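Local coordinates for protein alpha-galacturonidase (Bacillus subtilis, PDB 3FEF) that hydrolyses alpha-1,4-linked di-galacturonate to galacturonate, as an NAD- and manganese-dependent family 4 glycoside hydrolase that assembles as a homotetramer, at residues Ile81-Gly86 with Val123-Glu128; Arg131-Tyr136 with Lys158-Ile163; Asp109-Gly114 with Leu416-Val421. All blocks are in the same frame, centred on the assembly; numbering follows the deposited sequence.

Interaction 1 of 3, residues Ile81-Gly86 with Val123-Glu128; sequences ISILPG and VPIFAE
Apolar contact between side chains carries this pairing. The ends of F126, on helix 112-136, and I81, at the end of strand 78-81, meet head on, with I81 CG2 at 3.8 Å from F126 CE1. I83 CD1 comes 3.8 Å from F126 CE2, the other meta carbon, so the two isoleucines meet the far end of the ring at CE1 and CE2. F126 gets there with CG anti to its carbonyl carbon (chi1 -82°).

I83 and I125 run antiparallel alongside each other, and I83 CD1 sits 3.5 Å from I125 CG2, tight for two carbons. With CG1 between its own N and C (chi1 60°), I83 directs CD1 at both I125 and F126. I125 CD1 ends 4.1 Å from P85 CA.

Polar groups of the loop turn to other partners: I83 N bonds to T146 OG1, and P85 O to R121 NE, further back on the same helix. F126 also packs on helix 149-159.

The loop leaves a central strand of the Rossmann-type sheet, and the nearest atoms of I83 and G12, assigned by similarity to NAD binding, are about 4 Å apart. Between the two segments, then, the contact depends on the fit of apolar side chains.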
# COMPACT_ATOMS: atom_id res chain seq x y z
N ILE A 81 24.56 -6.45 -20.63
CA ILE A 81 25.20 -5.15 -20.53
C ILE A 81 26.31 -5.19 -19.49
O ILE A 81 26.07 -5.46 -18.30
CB ILE A 81 24.22 -4.03 -20.12
CG1 ILE A 81 22.96 -4.09 -20.99
CG2 ILE A 81 24.92 -2.66 -20.21
CD1 ILE A 81 21.82 -3.19 -20.48
N SER A 82 27.51 -4.90 -19.95
CA SER A 82 28.66 -4.84 -19.09
C SER A 82 29.61 -3.77 -19.60
O SER A 82 30.57 -4.07 -20.30
CB SER A 82 29.36 -6.18 -19.11
OG SER A 82 30.67 -6.03 -18.65
N ILE A 83 29.32 -2.52 -19.27
CA ILE A 83 30.15 -1.40 -19.72
C ILE A 83 30.74 -0.66 -18.55
O ILE A 83 30.33 -0.84 -17.40
CB ILE A 83 29.34 -0.37 -20.52
CG1 ILE A 83 28.21 0.19 -19.65
CG2 ILE A 83 28.81 -0.97 -21.83
CD1 ILE A 83 27.41 1.22 -20.35
N LEU A 84 31.70 0.20 -18.86
CA LEU A 84 32.28 1.11 -17.89
C LEU A 84 31.71 2.49 -18.19
O LEU A 84 31.88 2.99 -19.30
CB LEU A 84 33.80 1.13 -18.01
CG LEU A 84 34.49 2.20 -17.16
CD1 LEU A 84 34.40 1.87 -15.66
CD2 LEU A 84 35.94 2.39 -17.60
N PRO A 85 30.99 3.08 -17.23
CA PRO A 85 30.45 4.44 -17.34
C PRO A 85 31.55 5.48 -17.16
O PRO A 85 31.84 5.88 -16.03
CB PRO A 85 29.47 4.54 -16.17
CG PRO A 85 29.30 3.12 -15.64
CD PRO A 85 30.55 2.39 -16.00
N GLY A 86 32.16 5.90 -18.25
CA GLY A 86 33.28 6.84 -18.19
C GLY A 86 34.61 6.12 -18.29
O GLY A 86 34.65 4.90 -18.37
N VAL A 123 23.56 7.40 -15.83
CA VAL A 123 22.15 7.58 -16.12
C VAL A 123 21.86 7.80 -17.61
O VAL A 123 21.03 7.10 -18.19
CB VAL A 123 21.51 8.69 -15.24
CG1 VAL A 123 20.07 8.99 -15.70
CG2 VAL A 123 21.51 8.24 -13.77
N PRO A 124 22.53 8.78 -18.24
CA PRO A 124 22.13 9.00 -19.65
C PRO A 124 22.63 7.90 -20.59
O PRO A 124 22.06 7.71 -21.66
CB PRO A 124 22.72 10.38 -19.99
CG PRO A 124 23.78 10.64 -18.95
CD PRO A 124 23.41 9.83 -17.71
N ILE A 125 23.66 7.17 -20.20
CA ILE A 125 24.08 6.00 -20.98
C ILE A 125 23.00 4.91 -20.97
O ILE A 125 22.72 4.29 -21.99
CB ILE A 125 25.42 5.44 -20.47
CG1 ILE A 125 26.52 6.50 -20.58
CG2 ILE A 125 25.81 4.19 -21.25
CD1 ILE A 125 27.90 6.01 -20.16
N PHE A 126 22.38 4.69 -19.81
CA PHE A 126 21.39 3.62 -19.72
C PHE A 126 20.02 4.05 -20.25
O PHE A 126 19.25 3.22 -20.75
CB PHE A 126 21.33 3.04 -18.30
CG PHE A 126 22.41 2.03 -18.03
CD1 PHE A 126 22.12 0.67 -18.02
CD2 PHE A 126 23.72 2.44 -17.83
CE1 PHE A 126 23.13 -0.28 -17.79
CE2 PHE A 126 24.75 1.50 -17.59
CZ PHE A 126 24.45 0.14 -17.58
N ALA A 127 19.71 5.34 -20.15
CA ALA A 127 18.52 5.88 -20.79
C ALA A 127 18.58 5.60 -22.28
O ALA A 127 17.58 5.18 -22.89
CB ALA A 127 18.40 7.39 -20.54
N GLU A 128 19.75 5.81 -22.88
CA GLU A 128 19.95 5.57 -24.30
C GLU A 128 19.87 4.07 -24.64
O GLU A 128 19.28 3.67 -25.64
CB GLU A 128 21.30 6.15 -24.79
CG GLU A 128 21.58 5.82 -26.28
CD GLU A 128 22.75 6.59 -26.89
OE1 GLU A 128 23.79 6.80 -26.21
OE2 GLU A 128 22.65 6.96 -28.08

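Interaction 2 of 3, residues Arg131-Tyr136 with Lys158-Ile163; sequences RAIRDY and KVFPGI
F160 O is held by one bond, from I163 N at 2.9 Å, which closes the type I beta turn from F160 to I163. That turn folds the chain back under the F160 ring, and I163 N comes to lie 3.5 Å above the plane of the F160 ring, over its centre. The opposite face is taken by R134, whose CB stands 3.9 Å from the F160 ring centroid and 13° off the ring normal, a CH-pi contact. With CG anti to the backbone N in R134 (chi1 -176°), its aliphatic chain crosses the ring obliquely, and the guanidinium ends up turned 69° from it. I133 CG2 approaches the edge of the ring, 4.2 Å from F160 CE2.

Helices 112-136 and 149-159 are successive crossover helices of the Rossmann-type domain, feeding the neighbouring parallel strands 141-144 and 164-167, and this contact joins their C-terminal ends. An alanine at F160 would remove the ring between R134 and the turn and would probably loosen the packing of the two helix ends. One turn earlier on the helix, R131 CG lies 3.7 Å from V159 CG1; deeper in, I133 CD1 meets I163 CD1 at 4.2 Å. The R134 guanidinium forms a long salt bridge to D135, NE to OD1 3.7 Å, while V159 packs also on L404 of helix 383-405.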
# COMPACT_ATOMS: atom_id res chain seq x y z
N ARG A 131 16.20 3.02 -24.46
CA ARG A 131 15.38 3.46 -25.59
C ARG A 131 15.67 2.60 -26.80
O ARG A 131 14.78 2.32 -27.60
CB ARG A 131 15.60 4.96 -25.89
CG ARG A 131 14.90 5.89 -24.88
CD ARG A 131 14.93 7.36 -25.33
NE ARG A 131 16.28 7.87 -25.23
CZ ARG A 131 16.76 8.53 -24.17
NH1 ARG A 131 15.98 8.76 -23.11
NH2 ARG A 131 18.02 8.94 -24.17
N ALA A 132 16.91 2.13 -26.91
CA ALA A 132 17.31 1.27 -28.03
C ALA A 132 16.70 -0.12 -27.91
O ALA A 132 16.17 -0.68 -28.88
CB ALA A 132 18.84 1.17 -28.11
N ILE A 133 16.79 -0.69 -26.72
CA ILE A 133 16.12 -1.96 -26.43
C ILE A 133 14.62 -1.82 -26.69
O ILE A 133 14.02 -2.69 -27.32
CB ILE A 133 16.36 -2.37 -24.97
CG1 ILE A 133 17.84 -2.69 -24.79
CG2 ILE A 133 15.47 -3.55 -24.59
CD1 ILE A 133 18.25 -2.79 -23.35
N ARG A 134 14.02 -0.74 -26.21
CA ARG A 134 12.61 -0.50 -26.52
C ARG A 134 12.35 -0.46 -28.02
O ARG A 134 11.35 -1.00 -28.50
CB ARG A 134 12.15 0.84 -25.95
CG ARG A 134 10.65 1.10 -26.15
CD ARG A 134 10.26 2.46 -25.62
NE ARG A 134 10.92 3.50 -26.40
CZ ARG A 134 11.04 4.76 -26.01
NH1 ARG A 134 10.58 5.15 -24.83
NH2 ARG A 134 11.65 5.64 -26.80
N ASP A 135 13.24 0.18 -28.76
CA ASP A 135 13.03 0.37 -30.19
C ASP A 135 13.29 -0.92 -30.96
O ASP A 135 12.51 -1.29 -31.80
CB ASP A 135 13.91 1.51 -30.73
CG ASP A 135 13.53 2.88 -30.17
OD1 ASP A 135 12.38 3.06 -29.73
OD2 ASP A 135 14.40 3.78 -30.16
N TYR A 136 14.36 -1.63 -30.64
CA TYR A 136 14.75 -2.78 -31.47
C TYR A 136 14.56 -4.18 -30.91
O TYR A 136 14.62 -5.14 -31.65
CB TYR A 136 16.19 -2.61 -31.95
CG TYR A 136 16.42 -1.22 -32.48
CD1 TYR A 136 15.75 -0.78 -33.63
CD2 TYR A 136 17.25 -0.32 -31.82
CE1 TYR A 136 15.93 0.49 -34.10
CE2 TYR A 136 17.43 0.96 -32.30
CZ TYR A 136 16.77 1.36 -33.44
OH TYR A 136 16.93 2.63 -33.93
N LYS A 158 12.73 3.02 -15.62
CA LYS A 158 12.16 4.36 -15.64
C LYS A 158 11.98 4.82 -17.08
O LYS A 158 11.01 5.50 -17.42
CB LYS A 158 13.02 5.36 -14.87
CG LYS A 158 13.00 5.18 -13.35
CD LYS A 158 14.02 6.09 -12.65
CE LYS A 158 13.53 7.53 -12.56
NZ LYS A 158 12.49 7.70 -11.48
N VAL A 159 12.91 4.44 -17.92
CA VAL A 159 12.88 4.92 -19.29
C VAL A 159 12.07 3.99 -20.19
O VAL A 159 11.43 4.43 -21.15
CB VAL A 159 14.31 5.10 -19.84
CG1 VAL A 159 14.27 5.56 -21.29
CG2 VAL A 159 15.07 6.08 -18.96
N PHE A 160 12.06 2.70 -19.86
CA PHE A 160 11.24 1.71 -20.59
C PHE A 160 10.52 0.85 -19.56
O PHE A 160 11.02 -0.22 -19.18
CB PHE A 160 12.16 0.87 -21.47
CG PHE A 160 11.47 -0.25 -22.23
CD1 PHE A 160 10.09 -0.23 -22.45
CD2 PHE A 160 12.22 -1.29 -22.74
CE1 PHE A 160 9.47 -1.25 -23.14
CE2 PHE A 160 11.60 -2.33 -23.45
CZ PHE A 160 10.21 -2.30 -23.65
N PRO A 161 9.36 1.33 -19.06
CA PRO A 161 8.64 0.63 -17.98
C PRO A 161 8.36 -0.82 -18.28
O PRO A 161 8.33 -1.65 -17.36
CB PRO A 161 7.33 1.43 -17.84
CG PRO A 161 7.74 2.85 -18.24
CD PRO A 161 8.78 2.66 -19.35
N GLY A 162 8.16 -1.16 -19.55
CA GLY A 162 7.86 -2.55 -19.91
C GLY A 162 9.09 -3.44 -20.11
O GLY A 162 8.97 -4.62 -20.45
N ILE A 163 10.28 -2.88 -19.93
CA ILE A 163 11.47 -3.65 -20.19
C ILE A 163 11.50 -4.92 -19.31
O ILE A 163 11.00 -4.94 -18.20
CB ILE A 163 12.72 -2.80 -19.92
CG1 ILE A 163 13.94 -3.41 -20.62
CG2 ILE A 163 12.94 -2.65 -18.42
CD1 ILE A 163 15.22 -2.58 -20.46

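Interaction 3 of 3, residues Asp109-Gly114 with Leu416-Val421; sequences DTVGPG and LNDPLV
G112 has a positive phi (66°) and lies so close to the other segment that a CB built on it would fall 2.9 Å from L420 CD1, a clash. The positive phi suits glycine, and the neighbour L420 would collide with any CB. L420 CD1 lies 3.9 Å from G112 CA, and D418 OD1 comes within 3.0 Å of the same CA.

D418 divides its two oxygens between two backbone N-H groups. OD2 accepts from G112 N at 2.9 Å, with a bent N-H...O angle of 140°; OD1 accepts from L420 N at 2.8 Å, making an Asx turn inside the type I beta turn D418-V421. Both donors sit above the carboxylate plane. The extended torsion, CG anti to the backbone N (chi1 -177°), carries the carboxylate across to G112, and the two bonds would probably stabilise its charge in this buried setting.

The pairing ties the Rossmann-type N-terminal domain to the C-terminal domain of the family. P113 CD adds apolar contacts, 3.9 Å to V421 CG2 and 4.1 Å to L420 CB. On the preceding residues, T110 OG1 donates to D109 OD1 and is also bonded to H206, a ligand of the bound magnesium ion. Next to D418, N417 OD1 bonds to R391 of a second subunit.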
# COMPACT_ATOMS: atom_id res chain seq x y z
N ASP A 109 32.24 2.42 -6.64
CA ASP A 109 31.45 2.20 -7.85
C ASP A 109 29.97 1.99 -7.52
O ASP A 109 29.17 1.73 -8.41
CB ASP A 109 31.97 0.98 -8.63
CG ASP A 109 31.78 -0.34 -7.87
OD1 ASP A 109 31.42 -0.33 -6.69
OD2 ASP A 109 32.00 -1.42 -8.47
N THR A 110 29.61 2.13 -6.26
CA THR A 110 28.30 1.75 -5.79
C THR A 110 27.64 2.86 -4.98
O THR A 110 26.64 3.40 -5.42
CB THR A 110 28.38 0.41 -5.00
OG1 THR A 110 28.76 -0.63 -5.91
CG2 THR A 110 27.03 0.04 -4.37
N VAL A 111 28.18 3.21 -3.83
CA VAL A 111 27.68 4.34 -3.04
C VAL A 111 28.84 5.28 -2.70
O VAL A 111 29.86 5.28 -3.39
CB VAL A 111 26.97 3.91 -1.74
CG1 VAL A 111 25.64 3.25 -2.07
CG2 VAL A 111 27.85 2.99 -0.93
N GLY A 112 28.69 6.08 -1.66
CA GLY A 112 29.72 7.06 -1.33
C GLY A 112 29.78 8.10 -2.45
O GLY A 112 28.97 8.04 -3.41
N PRO A 113 30.71 9.07 -2.35
CA PRO A 113 30.85 10.12 -3.35
C PRO A 113 31.08 9.56 -4.76
O PRO A 113 30.44 9.98 -5.71
CB PRO A 113 32.06 10.93 -2.87
CG PRO A 113 32.53 10.33 -1.59
CD PRO A 113 31.50 9.33 -1.14
N GLY A 114 31.99 8.60 -4.90
CA GLY A 114 32.25 8.00 -6.21
C GLY A 114 31.07 7.27 -6.80
O GLY A 114 30.82 7.32 -8.01
N LEU A 416 24.83 14.64 -0.14
CA LEU A 416 24.82 15.01 1.27
C LEU A 416 24.25 13.94 2.21
O LEU A 416 24.60 13.86 3.38
CB LEU A 416 24.01 16.31 1.48
CG LEU A 416 24.57 17.64 0.98
CD1 LEU A 416 23.62 18.80 1.35
CD2 LEU A 416 25.96 17.86 1.56
N ASN A 417 23.31 13.15 1.70
CA ASN A 417 22.67 12.13 2.51
C ASN A 417 23.48 10.82 2.57
O ASN A 417 23.06 9.84 3.21
CB ASN A 417 21.27 11.87 1.93
CG ASN A 417 20.34 11.20 2.92
OD1 ASN A 417 20.36 11.50 4.11
ND2 ASN A 417 19.48 10.32 2.42
N ASP A 418 24.63 10.78 1.90
CA ASP A 418 25.43 9.54 1.88
C ASP A 418 26.27 9.37 3.14
O ASP A 418 26.98 10.27 3.54
CB ASP A 418 26.34 9.50 0.64
CG ASP A 418 27.14 8.20 0.54
OD1 ASP A 418 28.29 8.17 1.04
OD2 ASP A 418 26.61 7.21 -0.02
N PRO A 419 26.17 8.20 3.78
CA PRO A 419 26.91 7.93 5.02
C PRO A 419 28.41 8.27 4.95
O PRO A 419 29.00 8.57 5.98
CB PRO A 419 26.73 6.43 5.21
CG PRO A 419 25.42 6.12 4.53
CD PRO A 419 25.32 7.07 3.37
N LEU A 420 29.03 8.21 3.78
CA LEU A 420 30.48 8.46 3.76
C LEU A 420 30.82 9.94 3.72
O LEU A 420 31.97 10.31 3.91
CB LEU A 420 31.18 7.72 2.63
CG LEU A 420 31.23 6.20 2.72
CD1 LEU A 420 32.00 5.68 1.52
CD2 LEU A 420 31.88 5.75 4.05
N VAL A 421 29.82 10.79 3.47
CA VAL A 421 30.07 12.22 3.34
C VAL A 421 29.81 12.96 4.64
O VAL A 421 28.75 13.53 4.85
CB VAL A 421 29.27 12.80 2.16
CG1 VAL A 421 29.55 14.28 1.99
CG2 VAL A 421 29.62 12.03 0.87

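All three contacts use helix 112-136: interaction 3 its beginning, interaction 1 its middle and interaction 2 its end. The centres of interactions 1 and 2 are about 14 Å apart and the two touch, A127 packing on V159; interaction 3 is centred about 20 Å from the first and 29 Å from the second. Along the chain, interaction 1 closes before interaction 2 opens; 109-114 falls between 81-86 and 123-128 and 416-421 comes last, so interactions 1 and 3 alternate and both segments of interaction 2 fall between those of interaction 3. The first two lie in the Rossmann-type domain and the third reaches the C-terminal one, so one helix connects the predicted NAD-binding side with the interdomain region beside metal ligand H206.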